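Local coordinates for protein ribonucleoside-diphosphate reductase, alpha chain (Actinobacillus ureae ATCC 25976, PDB 6DQX) that probably reduces ribonucleoside diphosphates to deoxyribonucleoside diphosphates, as the catalytic subunit of a class Id ribonucleotide reductase, at residues Ala73-His78 / Pro309-Tyr314; Glu382-Ala387 / Thr410-Ala415; Ser89-Asn94 / Thr313-Val318. All blocks are in the same frame, centred on the assembly; numbering follows the deposited sequence.

The three contacts cluster around helix 308-327, which supplies a segment to contacts 1 and 3 and touches contact 2 through T313. Contact 1 places helix 72-82 against the N-terminal part of that helix, and contact 3, centred about 11 Å away, uses its next turn against helix 89-94; the two share T313 and Y314, and the rings of F76 and F315 touch. Contact 2, later in the chain, is centred about 14 Å from contact 1 and 15 Å from contact 3 and joins helix 367-395 to 410-415; salt bridges from E310 to K383 and K386 tie it to contact 1. Helix 308-327 thus packs against helices 72-82, 89-94 and 367-395, probably in the barrel's outer layer.

Contact 1 of 3, residues Ala73-His78 / Pro309-Tyr314; sequences ADKFYH and PEVLTY
F76 and V311 mark the closest backbone approach, with 6.6 Å between their CA atoms, where helix 72-82 rests on the first turns of helix 308-327. The axes of 73-78 and 309-314 come within 10.2 Å and cross at -115°, which limits the contact to a small patch. V311 fills it with both branches of its fork. Its CG1 lies at the edge of the F76 ring, near the ring plane, 4.0 Å from CD2 of F76, while CG2 of V311 meets CE of K75 at 3.7 Å. The F76 ring reaches this place because CG stands anti to the backbone N (chi1 -178°). Farther round it, CE2 of F76 is 4.5 Å from CD1 of L312, an oblique and looser approach. The hydroxyl of Y72, just ahead of 73-78, donates a hydrogen bond to the carbonyl O of V311, a polar link beside the apolar patch. F85 and L87 of strand 85-87 and I59 and A60 of helix 52-67 also pack on F76. Within 309-314, the carbonyl O of P309 is gripped from opposite faces of its plane by N of T313 and by OG1 of T313, the latter at 2.8 Å. No hydrogen bond crosses between the two segments. K75 contributes its aliphatic chain, bent at its last two torsions, and its NZ is hydrogen-bonded to Y79 OH and only weakly paired with E307. The contact therefore depends on apolar burial around V311 and F76, with the lysine charge held at its margin.

Contact 2 of 3, residues Glu382-Ala387 / Thr410-Ala415; sequences EKTLKA and TLMSIA
T384, on helix 367-395, packs against L411 and M412, and its CA lies 6.4 Å from that of L411. With chi1 at 57°, OG1 of T384 sits between its own backbone N and carbonyl carbon, where it hydrogen-bonds to L380 O one turn back. The same oxygen rests 3.7 Å from SD of M412 and 3.8 Å from CB of L411, packing contacts without a hydrogen bond. The side chains of T384 and L411 run alongside each other in opposing senses, CB of T384 to CB of L411 at 4.0 Å. The leucine's CG, anti to its carbonyl carbon (chi1 -80°), is 3.9 Å from the T384 carbonyl O, and CD1 lies at a similar distance. M412 meets T384 at about a right angle; its chain is extended up to the sulfur and bends there at the last torsion (chi3 70°). Beyond the two segments, D517 receives the backbone N-H groups of L411 and M412 on its two carboxylate oxygens, and backbone bonds join L411 and S413 to L348 of strand 347-351. A helix packed on an irregular loop segment that is hydrogen-bonded to strand 347-351 fits the alpha/beta barrel of ribonucleotide reductases.

Contact 3 of 3, residues Ser89-Asn94 / Thr313-Val318; sequences SPIWSN and TYFLDV. With EDO (1,2-ethanediol), chain F.
OD2 of D317 is gripped from two sources: O2 of a bound 1,2-ethanediol donates a 2.6 Å hydrogen bond to it, and R407 NE forms a salt bridge with it. The other carboxylate oxygen, OD1, is paired with R344 NE and hydrogen-bonded to N408 ND2, so this buried acid has partners at both ends. The diol, probably from the crystallisation liquor, also bonds to S321 OG and R407 NH2, and its O1 lies 3.7 Å from CG1 of V318. Between the protein segments the contact is apolar and is carried by I91. With chi1 at -71°, CG1 lies beside the backbone N and CG2 is the branch anti to it; CG2 approaches the F315 ring at its edge, in plane, 3.7 Å from CZ of F315. The other branch runs on to CD1, which is 4.1 Å from CD2 of L316 and equally far from CE2 of F315; the I91 and L316 side chains run roughly perpendicular. The isoleucine thereby straddles two consecutive residues of helix 308-327. The backbones stay well apart, the nearest CA atoms, those of I91 and L316, being 9.6 Å from each other, so the side chains alone bridge the gap. In the short helix 89-94 the carbonyl O of S89 accepts from both N and OG of S93, on opposite faces of its plane, with the OG bond at 3.0 Å. I59 and A63 of helix 52-67 pack on F315, F95 meets its ring edge-to-face, and L316 rests on C291. The contact thus joins a short helix to a long one beside strand 288-296, where I91 and L316 both touch S293, consistent with helices packed on the outside of the alpha/beta barrel of ribonucleotide reductases.

Contact 1 of 3, residues Ala73-His78 / Pro309-Tyr314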
ATOM      1  N   ALA A  73      34.452 -24.880   9.604  1.00 17.35           N
ATOM      2  CA  ALA A  73      34.341 -24.736   8.147  1.00 18.24           C
ATOM      3  C   ALA A  73      34.620 -26.030   7.404  1.00 18.47           C
ATOM      4  O   ALA A  73      33.867 -26.401   6.504  1.00 17.85           O
ATOM      5  CB  ALA A  73      35.262 -23.633   7.638  1.00 17.90           C
ATOM      6  N   ASP A  74      35.688 -26.725   7.786  1.00 19.52           N
ATOM      7  CA  ASP A  74      36.039 -27.980   7.123  1.00 21.13           C
ATOM      8  C   ASP A  74      34.999 -29.080   7.378  1.00 19.63           C
ATOM      9  O   ASP A  74      34.717 -29.874   6.478  1.00 18.49           O
ATOM     10  CB  ASP A  74      37.454 -28.455   7.504  1.00 23.57           C
ATOM     11  CG  ASP A  74      38.550 -27.591   6.885  1.00 25.21           C
ATOM     12  OD1 ASP A  74      38.306 -26.859   5.894  1.00 28.15           O
ATOM     13  OD2 ASP A  74      39.670 -27.634   7.414  1.00 29.09           O
ATOM     14  N   LYS A  75      34.403 -29.075   8.564  1.00 20.07           N
ATOM     15  CA  LYS A  75      33.294 -30.014   8.862  1.00 20.22           C
ATOM     16  C   LYS A  75      32.086 -29.701   8.006  1.00 17.87           C
ATOM     17  O   LYS A  75      31.557 -30.582   7.339  1.00 15.77           O
ATOM     18  CB  LYS A  75      32.906 -29.984  10.330  1.00 23.86           C
ATOM     19  CG  LYS A  75      33.715 -30.928  11.198  1.00 29.57           C
ATOM     20  CD  LYS A  75      33.118 -31.096  12.593  1.00 31.70           C
ATOM     21  CE  LYS A  75      31.828 -31.916  12.599  1.00 33.68           C
ATOM     22  NZ  LYS A  75      32.005 -33.393  12.414  1.00 35.35           N
ATOM     23  N   PHE A  76      31.670 -28.427   8.007  1.00 16.93           N
ATOM     24  CA  PHE A  76      30.552 -28.013   7.160  1.00 16.07           C
ATOM     25  C   PHE A  76      30.826 -28.298   5.680  1.00 15.76           C
ATOM     26  O   PHE A  76      29.968 -28.830   4.969  1.00 15.37           O
ATOM     27  CB  PHE A  76      30.259 -26.533   7.407  1.00 16.48           C
ATOM     28  CG  PHE A  76      29.099 -26.002   6.630  1.00 17.15           C
ATOM     29  CD1 PHE A  76      29.293 -25.459   5.372  1.00 17.57           C
ATOM     30  CD2 PHE A  76      27.830 -25.950   7.195  1.00 17.53           C
ATOM     31  CE1 PHE A  76      28.228 -24.945   4.647  1.00 18.07           C
ATOM     32  CE2 PHE A  76      26.764 -25.423   6.486  1.00 17.47           C
ATOM     33  CZ  PHE A  76      26.965 -24.907   5.219  1.00 17.53           C
ATOM     34  N   TYR A  77      32.034 -27.970   5.215  1.00 16.12           N
ATOM     35  CA  TYR A  77      32.418 -28.214   3.824  1.00 16.43           C
ATOM     36  C   TYR A  77      32.364 -29.707   3.473  1.00 15.66           C
ATOM     37  O   TYR A  77      31.819 -30.086   2.423  1.00 14.26           O
ATOM     38  CB  TYR A  77      33.816 -27.631   3.547  1.00 17.27           C
ATOM     39  CG  TYR A  77      34.207 -27.618   2.082  1.00 17.63           C
ATOM     40  CD1 TYR A  77      33.789 -26.587   1.236  1.00 18.67           C
ATOM     41  CD2 TYR A  77      34.996 -28.625   1.541  1.00 18.45           C
ATOM     42  CE1 TYR A  77      34.154 -26.569  -0.102  1.00 18.85           C
ATOM     43  CE2 TYR A  77      35.363 -28.615   0.196  1.00 19.11           C
ATOM     44  CZ  TYR A  77      34.939 -27.575  -0.615  1.00 18.69           C
ATOM     45  OH  TYR A  77      35.295 -27.543  -1.943  1.00 19.88           O
ATOM     46  N   HIS A  78      32.854 -30.551   4.382  1.00 15.69           N
ATOM     47  CA  HIS A  78      32.816 -32.004   4.191  1.00 16.53           C
ATOM     48  C   HIS A  78      31.403 -32.514   4.006  1.00 15.36           C
ATOM     49  O   HIS A  78      31.108 -33.260   3.060  1.00 14.52           O
ATOM     50  CB  HIS A  78      33.509 -32.768   5.341  1.00 17.77           C
ATOM     51  CG  HIS A  78      33.378 -34.259   5.225  1.00 19.27           C
ATOM     52  ND1 HIS A  78      33.984 -34.982   4.219  1.00 21.09           N
ATOM     53  CD2 HIS A  78      32.684 -35.158   5.966  1.00 20.79           C
ATOM     54  CE1 HIS A  78      33.666 -36.261   4.345  1.00 21.19           C
ATOM     55  NE2 HIS A  78      32.877 -36.392   5.396  1.00 21.10           N
ATOM     56  N   PRO A 309      23.620 -33.237  11.419  1.00 13.94           N
ATOM     57  CA  PRO A 309      22.454 -32.417  11.817  1.00 13.45           C
ATOM     58  C   PRO A 309      22.789 -31.334  12.814  1.00 13.40           C
ATOM     59  O   PRO A 309      22.272 -30.216  12.713  1.00 12.47           O
ATOM     60  CB  PRO A 309      21.487 -33.428  12.412  1.00 14.28           C
ATOM     61  CG  PRO A 309      21.896 -34.716  11.819  1.00 14.34           C
ATOM     62  CD  PRO A 309      23.384 -34.652  11.720  1.00 14.50           C
ATOM     63  N   GLU A 310      23.713 -31.622  13.730  1.00 13.22           N
ATOM     64  CA  GLU A 310      24.163 -30.622  14.682  1.00 13.84           C
ATOM     65  C   GLU A 310      24.898 -29.473  14.014  1.00 12.97           C
ATOM     66  O   GLU A 310      24.686 -28.293  14.357  1.00 13.74           O
ATOM     67  CB  GLU A 310      25.064 -31.271  15.728  1.00 15.12           C
ATOM     68  CG  GLU A 310      24.310 -32.254  16.606  1.00 16.58           C
ATOM     69  CD  GLU A 310      24.331 -33.683  16.125  1.00 17.86           C
ATOM     70  OE1 GLU A 310      24.349 -33.960  14.899  1.00 17.83           O
ATOM     71  OE2 GLU A 310      24.261 -34.576  17.015  1.00 21.74           O
ATOM     72  N   VAL A 311      25.758 -29.814  13.052  1.00 12.58           N
ATOM     73  CA  VAL A 311      26.493 -28.793  12.293  1.00 12.65           C
ATOM     74  C   VAL A 311      25.525 -27.900  11.538  1.00 12.37           C
ATOM     75  O   VAL A 311      25.705 -26.668  11.534  1.00 11.50           O
ATOM     76  CB  VAL A 311      27.575 -29.435  11.376  1.00 13.03           C
ATOM     77  CG1 VAL A 311      28.077 -28.486  10.295  1.00 13.44           C
ATOM     78  CG2 VAL A 311      28.744 -29.891  12.257  1.00 13.87           C
ATOM     79  N   LEU A 312      24.496 -28.502  10.934  1.00 11.75           N
ATOM     80  CA  LEU A 312      23.510 -27.708  10.202  1.00 11.89           C
ATOM     81  C   LEU A 312      22.697 -26.792  11.160  1.00 11.79           C
ATOM     82  O   LEU A 312      22.406 -25.639  10.827  1.00 11.89           O
ATOM     83  CB  LEU A 312      22.615 -28.606   9.337  1.00 11.58           C
ATOM     84  CG  LEU A 312      21.810 -27.859   8.268  1.00 11.72           C
ATOM     85  CD1 LEU A 312      22.717 -27.177   7.234  1.00 11.86           C
ATOM     86  CD2 LEU A 312      20.848 -28.811   7.565  1.00 12.12           C
ATOM     87  N   THR A 313      22.379 -27.285  12.357  1.00 12.24           N
ATOM     88  CA  THR A 313      21.705 -26.481  13.381  1.00 12.76           C
ATOM     89  C   THR A 313      22.535 -25.244  13.807  1.00 13.13           C
ATOM     90  O   THR A 313      22.018 -24.102  13.851  1.00 11.77           O
ATOM     91  CB  THR A 313      21.340 -27.355  14.593  1.00 12.84           C
ATOM     92  OG1 THR A 313      20.539 -28.461  14.140  1.00 13.15           O
ATOM     93  CG2 THR A 313      20.608 -26.546  15.656  1.00 13.00           C
ATOM     94  N   TYR A 314      23.822 -25.488  14.082  1.00 13.51           N
ATOM     95  CA  TYR A 314      24.794 -24.423  14.367  1.00 13.95           C
ATOM     96  C   TYR A 314      24.814 -23.413  13.232  1.00 13.32           C
ATOM     97  O   TYR A 314      24.815 -22.207  13.471  1.00 13.43           O
ATOM     98  CB  TYR A 314      26.193 -24.988  14.542  1.00 14.93           C
ATOM     99  CG  TYR A 314      26.530 -25.506  15.922  1.00 16.14           C
ATOM    100  CD1 TYR A 314      25.683 -26.369  16.610  1.00 16.32           C
ATOM    101  CD2 TYR A 314      27.725 -25.135  16.537  1.00 18.03           C
ATOM    102  CE1 TYR A 314      26.024 -26.860  17.867  1.00 17.68           C
ATOM    103  CE2 TYR A 314      28.073 -25.609  17.792  1.00 18.89           C
ATOM    104  CZ  TYR A 314      27.228 -26.473  18.449  1.00 19.12           C
ATOM    105  OH  TYR A 314      27.599 -26.954  19.679  1.00 20.09           O
TER

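Contact 2 of 3, residues Glu382-Ala387 / Thr410-Ala415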
ATOM      1  N   GLU A 382      16.097 -35.416  18.205  1.00 13.13           N
ATOM      2  CA  GLU A 382      17.058 -35.531  19.304  1.00 14.52           C
ATOM      3  C   GLU A 382      18.322 -34.745  19.040  1.00 13.49           C
ATOM      4  O   GLU A 382      18.829 -34.038  19.928  1.00 13.00           O
ATOM      5  CB  GLU A 382      17.391 -37.015  19.554  1.00 16.80           C
ATOM      6  CG  GLU A 382      16.221 -37.768  20.170  1.00 19.72           C
ATOM      7  CD  GLU A 382      16.398 -39.287  20.220  1.00 22.63           C
ATOM      8  OE1 GLU A 382      17.402 -39.801  19.689  1.00 24.14           O
ATOM      9  OE2 GLU A 382      15.501 -39.984  20.770  1.00 26.05           O
ATOM     10  N   LYS A 383      18.836 -34.875  17.822  1.00 12.65           N
ATOM     11  CA  LYS A 383      20.109 -34.270  17.455  1.00 13.36           C
ATOM     12  C   LYS A 383      20.024 -32.754  17.340  1.00 13.37           C
ATOM     13  O   LYS A 383      20.906 -32.037  17.848  1.00 13.57           O
ATOM     14  CB  LYS A 383      20.664 -34.922  16.190  1.00 14.06           C
ATOM     15  CG  LYS A 383      21.125 -36.344  16.484  1.00 15.16           C
ATOM     16  CD  LYS A 383      21.429 -37.158  15.252  1.00 16.62           C
ATOM     17  CE  LYS A 383      22.800 -36.926  14.666  1.00 17.63           C
ATOM     18  NZ  LYS A 383      23.938 -37.132  15.630  1.00 17.49           N
ATOM     19  N   THR A 384      18.943 -32.262  16.736  1.00 12.89           N
ATOM     20  CA  THR A 384      18.742 -30.787  16.643  1.00 13.00           C
ATOM     21  C   THR A 384      18.526 -30.145  18.023  1.00 13.15           C
ATOM     22  O   THR A 384      19.080 -29.086  18.309  1.00 13.11           O
ATOM     23  CB  THR A 384      17.595 -30.396  15.685  1.00 12.73           C
ATOM     24  OG1 THR A 384      16.366 -31.015  16.066  1.00 12.46           O
ATOM     25  CG2 THR A 384      17.935 -30.777  14.267  1.00 13.29           C
ATOM     26  N   LEU A 385      17.744 -30.782  18.896  1.00 13.15           N
ATOM     27  CA  LEU A 385      17.575 -30.269  20.237  1.00 13.47           C
ATOM     28  C   LEU A 385      18.899 -30.257  21.023  1.00 14.07           C
ATOM     29  O   LEU A 385      19.219 -29.285  21.699  1.00 13.40           O
ATOM     30  CB  LEU A 385      16.530 -31.083  21.020  1.00 14.07           C
ATOM     31  CG  LEU A 385      16.311 -30.698  22.474  1.00 15.03           C
ATOM     32  CD1 LEU A 385      15.990 -29.202  22.597  1.00 16.20           C
ATOM     33  CD2 LEU A 385      15.208 -31.555  23.104  1.00 16.16           C
ATOM     34  N   LYS A 386      19.654 -31.333  20.926  1.00 14.90           N
ATOM     35  CA  LYS A 386      20.966 -31.394  21.576  1.00 16.53           C
ATOM     36  C   LYS A 386      21.834 -30.233  21.133  1.00 15.50           C
ATOM     37  O   LYS A 386      22.471 -29.576  21.949  1.00 13.97           O
ATOM     38  CB  LYS A 386      21.644 -32.719  21.247  1.00 18.84           C
ATOM     39  CG  LYS A 386      23.044 -32.878  21.829  1.00 21.01           C
ATOM     40  CD  LYS A 386      23.648 -34.211  21.437  1.00 24.14           C
ATOM     41  CE  LYS A 386      23.988 -34.241  19.962  1.00 26.11           C
ATOM     42  NZ  LYS A 386      25.040 -35.231  19.613  1.00 28.65           N
ATOM     43  N   ALA A 387      21.843 -29.980  19.826  1.00 14.62           N
ATOM     44  CA  ALA A 387      22.629 -28.909  19.266  1.00 14.43           C
ATOM     45  C   ALA A 387      22.180 -27.527  19.800  1.00 13.95           C
ATOM     46  O   ALA A 387      23.012 -26.691  20.178  1.00 13.74           O
ATOM     47  CB  ALA A 387      22.607 -28.974  17.741  1.00 14.69           C
ATOM     48  N   THR A 410      12.157 -23.033  18.323  1.00 11.61           N
ATOM     49  CA  THR A 410      11.850 -24.151  17.461  1.00 11.98           C
ATOM     50  C   THR A 410      13.089 -24.515  16.650  1.00 11.77           C
ATOM     51  O   THR A 410      13.937 -23.666  16.375  1.00 11.83           O
ATOM     52  CB  THR A 410      10.693 -23.812  16.473  1.00 12.55           C
ATOM     53  OG1 THR A 410      11.119 -22.776  15.568  1.00 13.57           O
ATOM     54  CG2 THR A 410       9.455 -23.396  17.266  1.00 12.94           C
ATOM     55  N   LEU A 411      13.172 -25.781  16.267  1.00 11.95           N
ATOM     56  CA  LEU A 411      14.270 -26.339  15.508  1.00 12.77           C
ATOM     57  C   LEU A 411      13.895 -26.899  14.128  1.00 11.91           C
ATOM     58  O   LEU A 411      14.737 -26.831  13.219  1.00 11.74           O
ATOM     59  CB  LEU A 411      14.942 -27.461  16.310  1.00 13.80           C
ATOM     60  CG  LEU A 411      15.940 -27.041  17.406  1.00 16.55           C
ATOM     61  CD1 LEU A 411      17.039 -26.145  16.819  1.00 17.04           C
ATOM     62  CD2 LEU A 411      15.259 -26.369  18.570  1.00 18.25           C
ATOM     63  N   MET A 412      12.692 -27.436  13.960  1.00 11.89           N
ATOM     64  CA  MET A 412      12.358 -28.202  12.742  1.00 11.98           C
ATOM     65  C   MET A 412      11.068 -27.833  12.054  1.00 12.20           C
ATOM     66  O   MET A 412      10.059 -27.597  12.701  1.00 11.99           O
ATOM     67  CB  MET A 412      12.335 -29.721  13.046  1.00 13.35           C
ATOM     68  CG  MET A 412      13.715 -30.289  13.326  1.00 14.34           C
ATOM     69  SD  MET A 412      13.673 -32.038  13.768  1.00 17.21           S
ATOM     70  CE  MET A 412      13.208 -32.630  12.139  1.00 18.17           C
ATOM     71  N   SER A 413      11.110 -27.846  10.728  1.00 12.38           N
ATOM     72  CA  SER A 413       9.933 -27.588   9.915  1.00 12.86           C
ATOM     73  C   SER A 413      10.171 -28.215   8.567  1.00 12.51           C
ATOM     74  O   SER A 413      11.301 -28.167   8.049  1.00 13.03           O
ATOM     75  CB  SER A 413       9.713 -26.065   9.754  1.00 14.14           C
ATOM     76  OG  SER A 413      10.766 -25.468   9.038  1.00 17.47           O
ATOM     77  N   ILE A 414       9.123 -28.724   7.937  1.00 12.74           N
ATOM     78  CA  ILE A 414       9.312 -29.415   6.652  1.00 14.33           C
ATOM     79  C   ILE A 414       8.757 -28.590   5.498  1.00 14.47           C
ATOM     80  O   ILE A 414       7.610 -28.741   5.084  1.00 14.50           O
ATOM     81  CB  ILE A 414       8.725 -30.861   6.673  1.00 15.26           C
ATOM     82  CG1 ILE A 414       9.166 -31.617   7.922  1.00 17.11           C
ATOM     83  CG2 ILE A 414       9.060 -31.603   5.383  1.00 15.70           C
ATOM     84  CD1 ILE A 414      10.658 -31.682   8.148  1.00 18.18           C
ATOM     85  N   ALA A 415       9.600 -27.696   5.005  1.00 14.88           N
ATOM     86  CA  ALA A 415       9.272 -26.862   3.853  1.00 15.01           C
ATOM     87  C   ALA A 415       9.277 -27.628   2.510  1.00 15.18           C
ATOM     88  O   ALA A 415       9.874 -28.704   2.387  1.00 13.87           O
ATOM     89  CB  ALA A 415      10.249 -25.709   3.784  1.00 14.83           C
TER

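Contact 3 of 3, residues Ser89-Asn94 / Thr313-Val318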
ATOM      1  N   SER A  89      17.531 -20.950  -0.728  1.00 18.30           N
ATOM      2  CA  SER A  89      17.906 -19.979  -1.762  1.00 18.35           C
ATOM      3  C   SER A  89      18.306 -18.608  -1.197  1.00 18.17           C
ATOM      4  O   SER A  89      19.248 -18.034  -1.707  1.00 17.61           O
ATOM      5  CB  SER A  89      16.867 -19.882  -2.886  1.00 20.08           C
ATOM      6  OG  SER A  89      15.651 -19.372  -2.447  1.00 23.82           O
ATOM      7  N   PRO A  90      17.627 -18.095  -0.138  1.00 17.27           N
ATOM      8  CA  PRO A  90      18.141 -16.864   0.480  1.00 17.25           C
ATOM      9  C   PRO A  90      19.561 -16.977   1.054  1.00 16.86           C
ATOM     10  O   PRO A  90      20.319 -16.019   1.005  1.00 17.15           O
ATOM     11  CB  PRO A  90      17.119 -16.570   1.589  1.00 17.97           C
ATOM     12  CG  PRO A  90      15.860 -17.211   1.117  1.00 17.83           C
ATOM     13  CD  PRO A  90      16.336 -18.480   0.467  1.00 18.16           C
ATOM     14  N   ILE A  91      19.922 -18.144   1.592  1.00 15.68           N
ATOM     15  CA  ILE A  91      21.273 -18.366   2.100  1.00 15.53           C
ATOM     16  C   ILE A  91      22.285 -18.403   0.940  1.00 15.69           C
ATOM     17  O   ILE A  91      23.323 -17.719   0.988  1.00 17.69           O
ATOM     18  CB  ILE A  91      21.314 -19.657   2.972  1.00 15.38           C
ATOM     19  CG1 ILE A  91      20.567 -19.375   4.287  1.00 15.25           C
ATOM     20  CG2 ILE A  91      22.751 -20.112   3.215  1.00 15.12           C
ATOM     21  CD1 ILE A  91      20.160 -20.594   5.109  1.00 14.99           C
ATOM     22  N   TRP A  92      21.977 -19.170  -0.096  1.00 15.63           N
ATOM     23  CA  TRP A  92      22.821 -19.219  -1.314  1.00 16.21           C
ATOM     24  C   TRP A  92      22.999 -17.812  -1.858  1.00 16.84           C
ATOM     25  O   TRP A  92      24.112 -17.415  -2.239  1.00 18.01           O
ATOM     26  CB  TRP A  92      22.194 -20.068  -2.420  1.00 16.65           C
ATOM     27  CG  TRP A  92      22.554 -21.504  -2.408  1.00 17.47           C
ATOM     28  CD1 TRP A  92      21.752 -22.548  -2.009  1.00 18.24           C
ATOM     29  CD2 TRP A  92      23.793 -22.085  -2.824  1.00 18.33           C
ATOM     30  NE1 TRP A  92      22.431 -23.741  -2.138  1.00 17.88           N
ATOM     31  CE2 TRP A  92      23.681 -23.485  -2.637  1.00 18.58           C
ATOM     32  CE3 TRP A  92      24.989 -21.563  -3.327  1.00 19.22           C
ATOM     33  CZ2 TRP A  92      24.719 -24.366  -2.938  1.00 19.06           C
ATOM     34  CZ3 TRP A  92      26.017 -22.443  -3.644  1.00 19.40           C
ATOM     35  CH2 TRP A  92      25.879 -23.829  -3.442  1.00 18.53           C
ATOM     36  N   SER A  93      21.903 -17.061  -1.890  1.00 17.64           N
ATOM     37  CA  SER A  93      21.933 -15.715  -2.514  1.00 18.12           C
ATOM     38  C   SER A  93      22.667 -14.659  -1.694  1.00 19.31           C
ATOM     39  O   SER A  93      23.433 -13.849  -2.268  1.00 20.41           O
ATOM     40  CB  SER A  93      20.524 -15.238  -2.852  1.00 18.19           C
ATOM     41  OG  SER A  93      19.947 -16.072  -3.837  1.00 18.67           O
ATOM     42  N   ASN A  94      22.434 -14.652  -0.377  1.00 18.26           N
ATOM     43  CA  ASN A  94      22.729 -13.505   0.469  1.00 18.54           C
ATOM     44  C   ASN A  94      23.612 -13.744   1.674  1.00 17.56           C
ATOM     45  O   ASN A  94      24.110 -12.778   2.236  1.00 17.71           O
ATOM     46  CB  ASN A  94      21.397 -12.877   0.964  1.00 20.65           C
ATOM     47  CG  ASN A  94      20.404 -12.604  -0.173  1.00 22.48           C
ATOM     48  OD1 ASN A  94      19.199 -12.803  -0.009  1.00 24.01           O
ATOM     49  ND2 ASN A  94      20.915 -12.158  -1.341  1.00 22.37           N
ATOM     50  N   THR A 313      22.379 -27.285  12.357  1.00 12.24           N
ATOM     51  CA  THR A 313      21.705 -26.481  13.381  1.00 12.76           C
ATOM     52  C   THR A 313      22.535 -25.244  13.807  1.00 13.13           C
ATOM     53  O   THR A 313      22.018 -24.102  13.851  1.00 11.77           O
ATOM     54  CB  THR A 313      21.340 -27.355  14.593  1.00 12.84           C
ATOM     55  OG1 THR A 313      20.539 -28.461  14.140  1.00 13.15           O
ATOM     56  CG2 THR A 313      20.608 -26.546  15.656  1.00 13.00           C
ATOM     57  N   TYR A 314      23.822 -25.488  14.082  1.00 13.51           N
ATOM     58  CA  TYR A 314      24.794 -24.423  14.367  1.00 13.95           C
ATOM     59  C   TYR A 314      24.814 -23.413  13.232  1.00 13.32           C
ATOM     60  O   TYR A 314      24.815 -22.207  13.471  1.00 13.43           O
ATOM     61  CB  TYR A 314      26.193 -24.988  14.542  1.00 14.93           C
ATOM     62  CG  TYR A 314      26.530 -25.506  15.922  1.00 16.14           C
ATOM     63  CD1 TYR A 314      25.683 -26.369  16.610  1.00 16.32           C
ATOM     64  CD2 TYR A 314      27.725 -25.135  16.537  1.00 18.03           C
ATOM     65  CE1 TYR A 314      26.024 -26.860  17.867  1.00 17.68           C
ATOM     66  CE2 TYR A 314      28.073 -25.609  17.792  1.00 18.89           C
ATOM     67  CZ  TYR A 314      27.228 -26.473  18.449  1.00 19.12           C
ATOM     68  OH  TYR A 314      27.599 -26.954  19.679  1.00 20.09           O
ATOM     69  N   PHE A 315      24.759 -23.917  11.998  1.00 13.46           N
ATOM     70  CA  PHE A 315      24.794 -23.039  10.824  1.00 13.53           C
ATOM     71  C   PHE A 315      23.569 -22.147  10.776  1.00 13.32           C
ATOM     72  O   PHE A 315      23.684 -20.937  10.539  1.00 12.62           O
ATOM     73  CB  PHE A 315      24.912 -23.846   9.526  1.00 13.75           C
ATOM     74  CG  PHE A 315      24.859 -23.009   8.294  1.00 14.06           C
ATOM     75  CD1 PHE A 315      25.918 -22.188   7.990  1.00 13.95           C
ATOM     76  CD2 PHE A 315      23.751 -23.053   7.430  1.00 13.82           C
ATOM     77  CE1 PHE A 315      25.895 -21.404   6.850  1.00 14.33           C
ATOM     78  CE2 PHE A 315      23.724 -22.282   6.290  1.00 14.20           C
ATOM     79  CZ  PHE A 315      24.809 -21.473   5.987  1.00 14.16           C
ATOM     80  N   LEU A 316      22.396 -22.735  10.990  1.00 13.14           N
ATOM     81  CA  LEU A 316      21.153 -21.967  10.984  1.00 12.68           C
ATOM     82  C   LEU A 316      21.108 -20.924  12.102  1.00 12.95           C
ATOM     83  O   LEU A 316      20.599 -19.816  11.911  1.00 12.41           O
ATOM     84  CB  LEU A 316      19.955 -22.902  11.037  1.00 13.07           C
ATOM     85  CG  LEU A 316      19.748 -23.706   9.741  1.00 12.95           C
ATOM     86  CD1 LEU A 316      18.518 -24.561   9.864  1.00 13.62           C
ATOM     87  CD2 LEU A 316      19.630 -22.804   8.507  1.00 13.70           C
ATOM     88  N   ASP A 317      21.710 -21.234  13.246  1.00 13.19           N
ATOM     89  CA  ASP A 317      21.789 -20.223  14.293  1.00 14.48           C
ATOM     90  C   ASP A 317      22.648 -19.029  13.885  1.00 14.06           C
ATOM     91  O   ASP A 317      22.279 -17.905  14.170  1.00 13.64           O
ATOM     92  CB  ASP A 317      22.272 -20.806  15.604  1.00 14.71           C
ATOM     93  CG  ASP A 317      21.999 -19.893  16.770  1.00 15.27           C
ATOM     94  OD1 ASP A 317      20.822 -19.518  16.965  1.00 14.90           O
ATOM     95  OD2 ASP A 317      22.949 -19.545  17.510  1.00 16.16           O
ATOM     96  N   VAL A 318      23.773 -19.250  13.209  1.00 14.35           N
ATOM     97  CA  VAL A 318      24.564 -18.087  12.730  1.00 15.99           C
ATOM     98  C   VAL A 318      23.888 -17.332  11.603  1.00 15.46           C
ATOM     99  O   VAL A 318      24.067 -16.125  11.481  1.00 15.48           O
ATOM    100  CB  VAL A 318      26.010 -18.440  12.320  1.00 19.98           C
ATOM    101  CG1 VAL A 318      26.717 -19.027  13.480  1.00 23.15           C
ATOM    102  CG2 VAL A 318      26.121 -19.381  11.152  1.00 21.56           C
TER
HETATM  103  C1  EDO F 605      26.895 -16.872  16.755  1.00 32.66           C
HETATM  104  O1  EDO F 605      26.399 -16.064  15.678  1.00 35.43           O
HETATM  105  C2  EDO F 605      25.956 -18.023  17.079  1.00 31.42           C
HETATM  106  O2  EDO F 605      24.607 -17.578  17.159  1.00 29.62           O